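Side-chain contacts in Thiol:disulfide interchange protein DsbA (Neisseria meningitidis MC58, PDB 3HZ8), which probably acts as a periplasmic thiol-disulfide oxidoreductase of the DsbA type, passing its redox-active disulfide to folding proteins: residues Ser133-Ser136 against Gln137-Asp141; Lys142-Glu145 against Leu146-Phe150; Phe168-Trp171 against Glu172-Met175. The protein carries 1 engineered substitution. All coordinates share one frame; numbering follows the deposited sequence. Where two conformers were deposited one is given.

Contact 1 of 3, residues Ser133-Ser136 against Gln137-Asp141; sequences SPES and QARAD
Glu135 runs alongside Arg139, one helical turn on, the two side chains pointing the same way so that the carboxylate meets the side of the guanidinium. All of the grip falls on a single oxygen: Glu135 OE2 takes Arg139 NE at 2.8 Å and Arg139 NH2 at 2.9 Å, a salt bridge with two N-H donors. Both bonds lie in the guanidinium plane, and the carboxylate is turned only 20° from it, so the two flat groups are nearly coplanar. NE approaches OE2 on its anti side. The glutamate reaches this place because CG stands opposite the backbone N (chi1 -174°) and the rest of the chain is extended. Two donors on one oxygen would be expected to keep Glu135 ionised and to limit rotation of the guanidinium. Along the backbone, Arg139 N bonds Glu135 O at 2.8 Å and Ala140 N bonds Ser136 O at 3.0 Å. The OG of the buried Ser136 turns back toward the end of the preceding helix, 124-132, and is hydrogen-bonded to Arg75 NE of helix 71-83; Arg75 NH2 also binds Ser133 O. Arg139 and Glu135 both rest on Met82 of helix 71-83. Here is an i to i+4 Glu-Arg salt bridge in the first turns of an amphipathic helix, within the helical part of a DsbA-like thioredoxin-fold protein.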
# COMPACT_ATOMS: atom_id res chain seq x y z
N SER A 133 5.21 -13.74 13.90
CA SER A 133 5.79 -14.74 13.00
C SER A 133 7.01 -14.21 12.24
O SER A 133 7.10 -13.00 11.98
CB SER A 133 4.73 -15.24 12.01
OG SER A 133 4.47 -14.25 11.03
N PRO A 134 7.93 -15.11 11.85
CA PRO A 134 9.08 -14.64 11.08
C PRO A 134 8.71 -14.03 9.72
O PRO A 134 9.46 -13.18 9.25
CB PRO A 134 9.91 -15.91 10.87
CG PRO A 134 9.46 -16.85 11.94
CD PRO A 134 8.00 -16.55 12.12
N GLU A 135 7.59 -14.47 9.10
CA GLU A 135 7.10 -13.91 7.82
C GLU A 135 7.01 -12.38 7.89
O GLU A 135 7.54 -11.68 7.02
CB GLU A 135 5.76 -14.57 7.36
CG GLU A 135 5.26 -14.14 5.94
CD GLU A 135 3.87 -14.71 5.51
OE1 GLU A 135 3.49 -15.82 5.94
OE2 GLU A 135 3.15 -14.04 4.73
N SER A 136 6.39 -11.86 8.96
CA SER A 136 6.22 -10.41 9.10
C SER A 136 7.54 -9.63 9.23
O SER A 136 7.66 -8.51 8.73
CB SER A 136 5.24 -10.07 10.24
OG SER A 136 5.82 -10.29 11.51
N GLN A 137 8.54 -10.22 9.89
CA GLN A 137 9.85 -9.59 10.00
C GLN A 137 10.52 -9.47 8.63
O GLN A 137 11.20 -8.48 8.34
CB GLN A 137 10.75 -10.37 10.98
CG GLN A 137 12.11 -9.71 11.26
CD GLN A 137 12.86 -10.31 12.45
OE1 GLN A 137 12.26 -10.85 13.38
NE2 GLN A 137 14.19 -10.19 12.43
N ALA A 138 10.30 -10.48 7.79
CA ALA A 138 10.87 -10.48 6.45
C ALA A 138 10.05 -9.64 5.46
O ALA A 138 10.62 -9.06 4.54
CB ALA A 138 11.05 -11.90 5.95
N ARG A 139 8.72 -9.60 5.62
CA ARG A 139 7.90 -8.64 4.86
C ARG A 139 8.33 -7.17 5.18
O ARG A 139 8.43 -6.34 4.27
CB ARG A 139 6.39 -8.86 5.08
CG ARG A 139 5.68 -9.99 4.25
CD ARG A 139 4.26 -10.17 4.79
NE ARG A 139 3.46 -11.28 4.26
CZ ARG A 139 2.47 -11.14 3.38
NH1 ARG A 139 2.21 -9.95 2.87
NH2 ARG A 139 1.74 -12.20 3.01
N ALA A 140 8.61 -6.87 6.45
CA ALA A 140 9.01 -5.51 6.87
C ALA A 140 10.40 -5.08 6.38
O ALA A 140 10.61 -3.92 5.98
CB ALA A 140 8.93 -5.38 8.41
N ASP A 141 11.36 -6.01 6.44
CA ASP A 141 12.70 -5.80 5.91
C ASP A 141 12.67 -5.45 4.43
O ASP A 141 13.43 -4.60 3.95
CB ASP A 141 13.51 -7.09 6.10
CG ASP A 141 13.77 -7.40 7.55
OD1 ASP A 141 13.47 -6.55 8.41
OD2 ASP A 141 14.27 -8.51 7.84

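Contact 2 of 3, residues Lys142-Glu145 against Leu146-Phe150; sequences KMQE and LTETF
Gln144 and Glu148 cross at their ends with amide and carboxylate planes 82° apart, almost perpendicular. Gln144 NE2 nevertheless gives a straight bond to Glu148 OE2, 2.7 Å long with an N-H...O angle of 163°. The oxygen lies in the amide plane, whereas the donor meets it on the syn side, 22° out of the carboxylate plane. On another side of the helix Lys142 bends at chi2, which carries its CE over Leu146 to 4.0 Å from CD2. Glu145 OE1 receives Lys142 NZ on its syn lone pair, a salt bridge of 2.8 Å. The other carboxylate oxygen, Glu145 OE2, stands 3.0 Å from Thr149 OG1, a hydroxyl that also has Glu145 O within reach. On the inward side Thr147 OG1 and Thr147 N approach Met143 O from opposite faces of its carbonyl plane, the hydroxyl bond measuring 2.8 Å. Thr147 OG1 is also hydrogen-bonded to Val65 N, while Met143 and Leu146 pack on strand 57-63. The buried threonine hydroxyl is thus satisfied on both the helix and the loop side; the Lys142 ammonium would partly balance the charge of Glu145, while Glu148 receives a neutral N-H from Gln144.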
# COMPACT_ATOMS: atom_id res chain seq x y z
N LYS A 142 11.80 -6.15 3.71
CA LYS A 142 11.61 -5.91 2.27
C LYS A 142 11.03 -4.50 2.04
O LYS A 142 11.41 -3.82 1.10
CB LYS A 142 10.73 -7.00 1.65
CG LYS A 142 10.39 -6.84 0.16
CD LYS A 142 11.60 -6.98 -0.74
CE LYS A 142 11.20 -6.89 -2.22
NZ LYS A 142 12.42 -6.88 -3.07
N MET A 143 10.09 -4.08 2.89
CA MET A 143 9.55 -2.72 2.77
C MET A 143 10.64 -1.66 2.93
O MET A 143 10.67 -0.66 2.20
CB MET A 143 8.41 -2.51 3.78
CG MET A 143 7.21 -3.40 3.52
SD MET A 143 5.92 -3.14 4.74
CE MET A 143 4.82 -4.53 4.41
N GLN A 144 11.54 -1.86 3.89
CA GLN A 144 12.65 -0.93 4.03
C GLN A 144 13.55 -0.91 2.80
O GLN A 144 13.94 0.16 2.33
CB GLN A 144 13.48 -1.21 5.28
CG GLN A 144 14.54 -0.16 5.51
CD GLN A 144 15.29 -0.34 6.81
OE1 GLN A 144 14.88 -1.10 7.68
NE2 GLN A 144 16.40 0.37 6.94
N GLU A 145 13.87 -2.11 2.30
CA GLU A 145 14.67 -2.24 1.08
C GLU A 145 14.03 -1.52 -0.11
O GLU A 145 14.72 -0.83 -0.83
CB GLU A 145 14.91 -3.72 0.76
CG GLU A 145 15.80 -3.97 -0.46
CD GLU A 145 15.00 -4.32 -1.72
OE1 GLU A 145 14.37 -5.40 -1.73
OE2 GLU A 145 15.01 -3.52 -2.69
N LEU A 146 12.72 -1.67 -0.30
CA LEU A 146 12.04 -0.97 -1.39
C LEU A 146 12.12 0.54 -1.22
O LEU A 146 12.37 1.28 -2.17
CB LEU A 146 10.58 -1.39 -1.50
CG LEU A 146 10.32 -2.84 -1.90
CD1 LEU A 146 8.85 -3.19 -1.70
CD2 LEU A 146 10.73 -3.09 -3.36
N THR A 147 11.88 1.00 0.01
CA THR A 147 11.91 2.43 0.31
C THR A 147 13.24 3.05 -0.11
O THR A 147 13.28 4.10 -0.77
CB THR A 147 11.65 2.68 1.83
OG1 THR A 147 10.39 2.13 2.21
CG2 THR A 147 11.66 4.19 2.16
N GLU A 148 14.33 2.36 0.24
CA GLU A 148 15.69 2.86 -0.02
C GLU A 148 16.10 2.69 -1.48
O GLU A 148 16.60 3.64 -2.09
CB GLU A 148 16.68 2.16 0.93
CG GLU A 148 16.49 2.59 2.41
CD GLU A 148 17.16 1.65 3.42
OE1 GLU A 148 17.96 0.79 3.01
OE2 GLU A 148 16.87 1.78 4.63
N THR A 149 15.89 1.50 -2.03
CA THR A 149 16.26 1.23 -3.42
C THR A 149 15.55 2.17 -4.39
O THR A 149 16.18 2.69 -5.32
CB THR A 149 15.97 -0.24 -3.82
OG1 THR A 149 16.71 -1.12 -2.96
CG2 THR A 149 16.35 -0.51 -5.27
N PHE A 150 14.25 2.39 -4.17
CA PHE A 150 13.46 3.18 -5.11
C PHE A 150 13.26 4.63 -4.66
O PHE A 150 12.56 5.41 -5.31
CB PHE A 150 12.15 2.46 -5.47
CG PHE A 150 12.40 1.16 -6.18
CD1 PHE A 150 12.78 1.18 -7.53
CD2 PHE A 150 12.34 -0.05 -5.52
CE1 PHE A 150 13.06 0.00 -8.18
CE2 PHE A 150 12.61 -1.24 -6.18
CZ PHE A 150 12.97 -1.21 -7.52

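Contact 3 of 3, residues Phe168-Trp171 against Glu172-Met175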
# COMPACT_ATOMS: atom_id res chain seq x y z
N PHE A 168 -1.29 12.85 -8.54
CA PHE A 168 -2.67 13.11 -8.13
C PHE A 168 -3.01 14.60 -8.12
O PHE A 168 -2.26 15.41 -7.58
CB PHE A 168 -2.89 12.58 -6.71
CG PHE A 168 -2.99 11.09 -6.60
CD1 PHE A 168 -4.23 10.46 -6.71
CD2 PHE A 168 -1.86 10.32 -6.29
CE1 PHE A 168 -4.35 9.07 -6.57
CE2 PHE A 168 -1.97 8.94 -6.14
CZ PHE A 168 -3.22 8.30 -6.28
N ALA A 169 -4.16 14.94 -8.72
CA ALA A 169 -4.80 16.25 -8.54
C ALA A 169 -5.73 16.20 -7.31
O ALA A 169 -5.73 17.11 -6.47
CB ALA A 169 -5.56 16.67 -9.80
N ASP A 170 -6.49 15.11 -7.22
CA ASP A 170 -7.19 14.71 -6.00
C ASP A 170 -7.35 13.18 -6.02
O ASP A 170 -6.97 12.54 -7.00
CB ASP A 170 -8.53 15.47 -5.80
CG ASP A 170 -9.58 15.17 -6.87
OD1 ASP A 170 -9.48 14.18 -7.63
OD2 ASP A 170 -10.56 15.94 -6.93
N TRP A 171 -7.87 12.57 -4.96
CA TRP A 171 -7.87 11.11 -4.91
C TRP A 171 -8.82 10.50 -5.95
O TRP A 171 -8.49 9.52 -6.61
CB TRP A 171 -8.17 10.58 -3.51
CG TRP A 171 -7.38 11.23 -2.42
CD1 TRP A 171 -7.88 11.82 -1.30
CD2 TRP A 171 -5.95 11.37 -2.34
NE1 TRP A 171 -6.86 12.34 -0.53
CE2 TRP A 171 -5.67 12.08 -1.15
CE3 TRP A 171 -4.89 10.99 -3.18
CZ2 TRP A 171 -4.36 12.39 -0.77
CZ3 TRP A 171 -3.60 11.31 -2.81
CH2 TRP A 171 -3.34 12.00 -1.61
N GLU A 172 -10.00 11.10 -6.09
CA GLU A 172 -11.00 10.55 -6.99
C GLU A 172 -10.55 10.54 -8.45
O GLU A 172 -10.64 9.50 -9.11
CB GLU A 172 -12.33 11.29 -6.83
CG GLU A 172 -13.05 10.96 -5.53
CD GLU A 172 -13.76 9.63 -5.57
OE1 GLU A 172 -13.84 9.01 -6.65
OE2 GLU A 172 -14.24 9.18 -4.51
N SER A 173 -10.04 11.67 -8.94
CA SER A 173 -9.55 11.71 -10.32
C SER A 173 -8.36 10.78 -10.53
O SER A 173 -8.17 10.23 -11.62
CB SER A 173 -9.19 13.13 -10.76
OG SER A 173 -8.15 13.68 -9.97
N GLY A 174 -7.58 10.56 -9.47
CA GLY A 174 -6.45 9.64 -9.56
C GLY A 174 -6.88 8.21 -9.85
O GLY A 174 -6.12 7.44 -10.45
N MET A 175 -8.09 7.85 -9.43
CA MET A 175 -8.59 6.50 -9.72
C MET A 175 -8.78 6.28 -11.22
O MET A 175 -8.49 5.21 -11.75
CB MET A 175 -9.90 6.21 -8.97
CG MET A 175 -9.80 6.28 -7.45
SD MET A 175 -8.54 5.22 -6.69
CE MET A 175 -7.20 6.39 -6.41
O HOH W 1 -5.48 13.19 -10.41
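With chi1 at -74°, Phe168 sets its CG opposite its own carbonyl carbon and swings the ring toward the first helical turn, while Asp170 at chi1 65° turns its carboxylate over the start of that helix. Phe168 CE1 comes 3.7 Å from Gly174 CA, where a residue without a side chain lets the ring sit close to the backbone. The methyl Met175 CE lies in the ring plane at its edge, 3.9 Å from Phe168 CE1. Trp171 CE3 lies over one face of the phenyl ring, toward its rim, and that indole packs on His41 and Leu42 of helix 37-50. On the polar side Asp170 OD1 accepts twice from Ser173: from the backbone N at 2.9 Å, nearly along its C-O axis, and from OG at 2.7 Å, well above the carboxylate plane. A water links Ser173 OG, to which it donates at 2.8 Å, with the N-H of Ala169, fixing the hydroxyl from a second direction. Asp170 is therefore an N-cap, its carboxylate satisfying an amide of the first turn, and the site is the start of helix 171-191, which lies against the helix that begins at the redox-active Cys36-Cys39 disulfide.

In the fold
All three contacts are partly buried. Contacts 1 and 2 adjoin on a single helix, 134-149, with centres 14 Å apart. Contact 1, the more exposed of the two, carries an ion pair between largely exposed side chains beside helix 71-83; in contact 2 Met143, Leu146 and Thr147 form the buried side, where Met143 meets both strand 57-63 and helix 71-83. Contact 3 belongs to a different helix, 171-191. Its centre lies about 32 Å from that of contact 1, across the chain's centre, and about 25 Å from that of contact 2. It combines an N-cap with an aromatic pair and a methionine methyl at the phenyl edge, whereas the first two follow one helix from its first turn to its last.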